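Local coordinates for protein NAD(P)H-FMN oxidoreductase (Bacillus subtilis, PDB 5LVA) that binds flavin mononucleotide and probably passes electrons from NAD(P)H to flavin or quinone acceptors as a flavodoxin-like reductase, at residues M1-M12 with G30-Q38. Residues are numbered along the deposited sequence; the frame is centred on the assembly and turned at random.
Sequences MKVLVLAFHPNM and GITLRDLYQ. With FMN (flavin mononucleotide), chain C.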
loop_
_atom_site.group_PDB
_atom_site.type_symbol
_atom_site.label_atom_id
_atom_site.label_comp_id
_atom_site.label_asym_id
_atom_site.label_seq_id
_atom_site.Cartn_x
_atom_site.Cartn_y
_atom_site.Cartn_z
ATOM N N MET A 1 -13.750 0.363 -8.857
ATOM C CA MET A 1 -13.687 -0.473 -10.057
ATOM C C MET A 1 -12.245 -0.629 -10.544
ATOM O O MET A 1 -11.684 -1.716 -10.463
ATOM C CB MET A 1 -14.577 0.103 -11.168
ATOM C CG MET A 1 -14.881 -0.848 -12.336
ATOM S SD MET A 1 -14.963 -2.606 -11.914
ATOM C CE MET A 1 -15.759 -3.301 -13.365
ATOM N N LYS A 2 -11.640 0.448 -11.036
ATOM C CA LYS A 2 -10.249 0.381 -11.487
ATOM C C LYS A 2 -9.257 0.572 -10.346
ATOM O O LYS A 2 -9.112 1.659 -9.814
ATOM C CB LYS A 2 -9.982 1.413 -12.576
ATOM C CG LYS A 2 -10.277 0.900 -13.957
ATOM C CD LYS A 2 -9.447 1.615 -14.991
ATOM C CE LYS A 2 -10.229 1.798 -16.277
ATOM N NZ LYS A 2 -10.186 3.216 -16.737
ATOM N N VAL A 3 -8.551 -0.493 -9.992
ATOM C CA VAL A 3 -7.704 -0.459 -8.817
ATOM C C VAL A 3 -6.238 -0.686 -9.132
ATOM O O VAL A 3 -5.860 -1.730 -9.638
ATOM C CB VAL A 3 -8.151 -1.506 -7.797
ATOM C CG1 VAL A 3 -7.301 -1.423 -6.558
ATOM C CG2 VAL A 3 -9.626 -1.324 -7.458
ATOM N N LEU A 4 -5.413 0.302 -8.809
ATOM C CA LEU A 4 -3.974 0.204 -8.981
ATOM C C LEU A 4 -3.320 -0.258 -7.677
ATOM O O LEU A 4 -3.428 0.415 -6.664
ATOM C CB LEU A 4 -3.415 1.551 -9.429
ATOM C CG LEU A 4 -1.923 1.686 -9.709
ATOM C CD1 LEU A 4 -1.494 0.835 -10.894
ATOM C CD2 LEU A 4 -1.586 3.129 -9.954
ATOM N N VAL A 5 -2.681 -1.423 -7.688
ATOM C CA VAL A 5 -1.998 -1.920 -6.501
ATOM C C VAL A 5 -0.509 -1.782 -6.683
ATOM O O VAL A 5 0.102 -2.520 -7.454
ATOM C CB VAL A 5 -2.307 -3.408 -6.187
ATOM C CG1 VAL A 5 -1.588 -3.844 -4.924
ATOM C CG2 VAL A 5 -3.798 -3.656 -6.049
ATOM N N LEU A 6 0.080 -0.837 -5.968
ATOM C CA LEU A 6 1.514 -0.654 -6.012
ATOM C C LEU A 6 2.178 -1.435 -4.890
ATOM O O LEU A 6 2.098 -1.041 -3.741
ATOM C CB LEU A 6 1.850 0.827 -5.922
ATOM C CG LEU A 6 1.056 1.698 -6.899
ATOM C CD1 LEU A 6 1.356 3.164 -6.696
ATOM C CD2 LEU A 6 1.394 1.294 -8.301
ATOM N N ALA A 7 2.829 -2.550 -5.222
ATOM C CA ALA A 7 3.451 -3.386 -4.200
ATOM C C ALA A 7 4.908 -3.025 -4.022
ATOM O O ALA A 7 5.647 -2.930 -4.988
ATOM C CB ALA A 7 3.304 -4.843 -4.540
ATOM N N PHE A 8 5.310 -2.807 -2.773
ATOM C CA PHE A 8 6.680 -2.433 -2.467
ATOM C C PHE A 8 7.339 -3.436 -1.528
ATOM O O PHE A 8 7.262 -3.314 -0.309
ATOM C CB PHE A 8 6.747 -1.037 -1.847
ATOM C CG PHE A 8 6.336 0.081 -2.771
ATOM C CD1 PHE A 8 5.002 0.413 -2.932
ATOM C CD2 PHE A 8 7.289 0.834 -3.430
ATOM C CE1 PHE A 8 4.620 1.452 -3.751
ATOM C CE2 PHE A 8 6.909 1.877 -4.254
ATOM C CZ PHE A 8 5.572 2.183 -4.419
ATOM N N HIS A 9 7.992 -4.421 -2.113
ATOM C CA HIS A 9 8.714 -5.421 -1.376
ATOM C C HIS A 9 10.037 -5.669 -2.089
ATOM O O HIS A 9 10.061 -5.890 -3.287
ATOM C CB HIS A 9 7.898 -6.696 -1.270
ATOM C CG HIS A 9 8.456 -7.684 -0.304
ATOM N ND1 HIS A 9 9.743 -8.170 -0.396
ATOM C CD2 HIS A 9 7.908 -8.280 0.775
ATOM C CE1 HIS A 9 9.960 -9.020 0.586
ATOM N NE2 HIS A 9 8.863 -9.106 1.314
ATOM N N PRO A 10 11.147 -5.596 -1.355
ATOM C CA PRO A 10 12.471 -5.683 -1.972
ATOM C C PRO A 10 12.702 -6.969 -2.751
ATOM O O PRO A 10 13.458 -6.970 -3.718
ATOM C CB PRO A 10 13.405 -5.604 -0.776
ATOM C CG PRO A 10 12.626 -4.765 0.224
ATOM C CD PRO A 10 11.219 -5.220 0.070
ATOM N N ASN A 11 12.052 -8.050 -2.342
ATOM C CA ASN A 11 12.207 -9.330 -3.016
ATOM C C ASN A 11 10.918 -10.118 -2.970
ATOM O O ASN A 11 10.701 -10.926 -2.076
ATOM C CB ASN A 11 13.328 -10.138 -2.381
ATOM C CG ASN A 11 13.778 -11.300 -3.245
ATOM O OD1 ASN A 11 13.021 -11.836 -4.055
ATOM N ND2 ASN A 11 15.019 -11.710 -3.059
ATOM N N MET A 12 10.071 -9.885 -3.953
ATOM C CA MET A 12 8.771 -10.528 -4.025
ATOM C C MET A 12 8.817 -12.052 -4.252
ATOM O O MET A 12 7.798 -12.729 -4.154
ATOM C CB MET A 12 7.978 -9.867 -5.139
ATOM C CG MET A 12 6.512 -9.849 -4.942
ATOM S SD MET A 12 6.032 -8.961 -3.474
ATOM C CE MET A 12 4.275 -8.934 -3.755
ATOM N N GLY A 30 -10.139 -5.396 -13.344
ATOM C CA GLY A 30 -10.066 -4.103 -12.695
ATOM C C GLY A 30 -8.758 -3.871 -11.967
ATOM O O GLY A 30 -8.350 -2.731 -11.779
ATOM N N ILE A 31 -8.100 -4.951 -11.558
ATOM C CA ILE A 31 -6.857 -4.842 -10.818
ATOM C C ILE A 31 -5.655 -4.736 -11.733
ATOM O O ILE A 31 -5.463 -5.552 -12.620
ATOM C CB ILE A 31 -6.625 -6.046 -9.891
ATOM C CG1 ILE A 31 -7.780 -6.227 -8.921
ATOM C CG2 ILE A 31 -5.362 -5.842 -9.100
ATOM C CD1 ILE A 31 -7.868 -5.133 -7.938
ATOM N N THR A 32 -4.846 -3.717 -11.493
ATOM C CA THR A 32 -3.517 -3.604 -12.064
ATOM C C THR A 32 -2.494 -3.803 -10.951
ATOM O O THR A 32 -2.277 -2.901 -10.154
ATOM C CB THR A 32 -3.310 -2.237 -12.702
ATOM O OG1 THR A 32 -4.425 -1.933 -13.535
ATOM C CG2 THR A 32 -2.039 -2.181 -13.496
ATOM N N LEU A 33 -1.878 -4.973 -10.868
ATOM C CA LEU A 33 -0.876 -5.181 -9.831
ATOM C C LEU A 33 0.497 -4.905 -10.398
ATOM O O LEU A 33 0.769 -5.209 -11.541
ATOM C CB LEU A 33 -0.953 -6.590 -9.244
ATOM C CG LEU A 33 -0.076 -6.761 -7.999
ATOM C CD1 LEU A 33 -0.806 -7.539 -6.929
ATOM C CD2 LEU A 33 1.221 -7.455 -8.326
ATOM N N ARG A 34 1.344 -4.279 -9.597
ATOM C CA ARG A 34 2.691 -3.951 -10.014
ATOM C C ARG A 34 3.668 -4.252 -8.889
ATOM O O ARG A 34 3.358 -4.085 -7.719
ATOM C CB ARG A 34 2.795 -2.490 -10.434
ATOM C CG ARG A 34 2.010 -2.144 -11.666
ATOM C CD ARG A 34 2.165 -0.677 -12.028
ATOM N NE ARG A 34 3.527 -0.356 -12.428
ATOM C CZ ARG A 34 4.162 0.760 -12.095
ATOM N NH1 ARG A 34 3.556 1.666 -11.349
ATOM N NH2 ARG A 34 5.405 0.967 -12.498
ATOM N N ASP A 35 4.847 -4.714 -9.278
ATOM C CA ASP A 35 5.933 -5.032 -8.376
ATOM C C ASP A 35 7.010 -4.011 -8.633
ATOM O O ASP A 35 7.817 -4.160 -9.560
ATOM C CB ASP A 35 6.434 -6.454 -8.636
ATOM C CG ASP A 35 7.589 -6.857 -7.747
ATOM O OD1 ASP A 35 8.205 -6.010 -7.086
ATOM O OD2 ASP A 35 7.892 -8.054 -7.722
ATOM N N LEU A 36 7.043 -2.970 -7.817
ATOM C CA LEU A 36 7.878 -1.829 -8.145
ATOM C C LEU A 36 9.372 -2.070 -8.006
ATOM O O LEU A 36 10.138 -1.554 -8.800
ATOM C CB LEU A 36 7.459 -0.632 -7.310
ATOM C CG LEU A 36 6.292 0.001 -8.058
ATOM C CD1 LEU A 36 4.970 -0.336 -7.399
ATOM C CD2 LEU A 36 6.492 1.463 -8.222
ATOM N N TYR A 37 9.791 -2.860 -7.023
ATOM C CA TYR A 37 11.203 -3.188 -6.887
ATOM C C TYR A 37 11.681 -3.996 -8.083
ATOM O O TYR A 37 12.829 -3.903 -8.496
ATOM C CB TYR A 37 11.466 -3.959 -5.594
ATOM C CG TYR A 37 11.817 -3.087 -4.419
ATOM C CD1 TYR A 37 13.101 -2.623 -4.245
ATOM C CD2 TYR A 37 10.862 -2.725 -3.488
ATOM C CE1 TYR A 37 13.430 -1.829 -3.186
ATOM C CE2 TYR A 37 11.187 -1.931 -2.415
ATOM C CZ TYR A 37 12.468 -1.483 -2.271
ATOM O OH TYR A 37 12.790 -0.691 -1.205
ATOM N N GLN A 38 10.787 -4.804 -8.626
ATOM C CA GLN A 38 11.061 -5.557 -9.832
ATOM C C GLN A 38 11.210 -4.634 -11.043
ATOM O O GLN A 38 12.142 -4.783 -11.817
ATOM C CB GLN A 38 9.951 -6.585 -10.063
ATOM C CG GLN A 38 9.570 -6.832 -11.512
ATOM C CD GLN A 38 10.277 -8.023 -12.088
ATOM O OE1 GLN A 38 10.359 -9.075 -11.452
ATOM N NE2 GLN A 38 10.795 -7.874 -13.301
HETATM N N1 FMN C . 7.180 -6.037 11.954
HETATM C C2 FMN C . 6.466 -5.213 12.801
HETATM O O2 FMN C . 5.432 -5.611 13.328
HETATM N N3 FMN C . 6.892 -3.934 13.061
HETATM C C4 FMN C . 8.040 -3.459 12.494
HETATM O O4 FMN C . 8.379 -2.310 12.750
HETATM C C4A FMN C . 8.775 -4.287 11.639
HETATM N N5 FMN C . 9.929 -3.835 11.052
HETATM C C5A FMN C . 10.656 -4.641 10.209
HETATM C C6 FMN C . 11.816 -4.149 9.631
HETATM C C7 FMN C . 12.565 -4.920 8.768
HETATM C C7M FMN C . 13.818 -4.351 8.160
HETATM C C8 FMN C . 12.140 -6.220 8.489
HETATM C C8M FMN C . 12.918 -7.099 7.556
HETATM C C9 FMN C . 10.978 -6.711 9.073
HETATM C C9A FMN C . 10.223 -5.924 9.926
HETATM N N10 FMN C . 9.061 -6.402 10.520
HETATM C C10 FMN C . 8.339 -5.578 11.369
HETATM C "C1'" FMN C . 8.550 -7.778 10.197
HETATM C "C2'" FMN C . 7.767 -7.571 8.876
HETATM O "O2'" FMN C . 6.708 -6.634 9.042
HETATM C "C3'" FMN C . 7.292 -8.847 8.159
HETATM O "O3'" FMN C . 8.471 -9.515 7.782
HETATM C "C4'" FMN C . 6.439 -8.503 6.923
HETATM O "O4'" FMN C . 5.370 -7.708 7.334
HETATM C "C5'" FMN C . 5.774 -9.613 6.118
HETATM O "O5'" FMN C . 6.727 -10.255 5.315
HETATM P P FMN C . 6.596 -10.720 3.779
HETATM O O1P FMN C . 7.907 -10.307 3.220
HETATM O O2P FMN C . 6.384 -12.196 3.754
HETATM O O3P FMN C . 5.547 -10.075 2.945
HETATM O O HOH W 1 7.955 -4.434 -5.246
HETATM O O HOH W 2 10.286 -7.316 -5.574
#
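Phe8 and Leu36 meet because the first torsion of Phe8 sets CG opposite its carbonyl carbon (chi1 -66°), turning one face of the ring to Leu36, whose CD1 stands over that face, offset toward the rim, 4.2 Å from the Phe8 ring centroid. The same Leu36 CD1 rests on Leu6 CB at 3.6 Å. Next along the chain, Tyr37 offers a ring face to Pro10, whose CA sits above its centre, 3.7 Å from the Tyr37 ring centroid and 14° off the ring normal, a CH-pi contact. Leu74 N bonds the Tyr37 hydroxyl from beyond the two segments, so the ring is held at its far end too. With an alanine in place of Tyr37, Pro10 would probably lose the aromatic face against its CA, and Leu74 N its hydroxyl partner.

Strands 3-7 and 31-35, which lead into these residues, run parallel, their axes 4.8 Å apart at 14°. Six backbone hydrogen bonds join the segments, from Val3 N to Gly30 O through to Leu36 N, which reaches Ala7 O at 3.2 Å, one step past the paired strands. On one side of the sheet Ile31 CD1 lies against Val3 CB (3.6 Å); on the other, Arg34 runs beside Leu6, with NH1 3.8 Å from Leu6 CD2, while its guanidinium forms salt bridges to Glu50 and Glu39.

Asp35 N-caps the following helix: its OD1 accepts from Gln38 N at 3.2 Å, from above the carboxylate plane. A water bridges the same oxygen to His9 O and Met12 N, tying the cap to the loop that carries the FMN-binding His9. This is a right-handed beta-alpha-beta crossover through helix 17-23, with the phosphate-binding loop following the C-terminal end of strand 3-7, as in the flavodoxin-like fold.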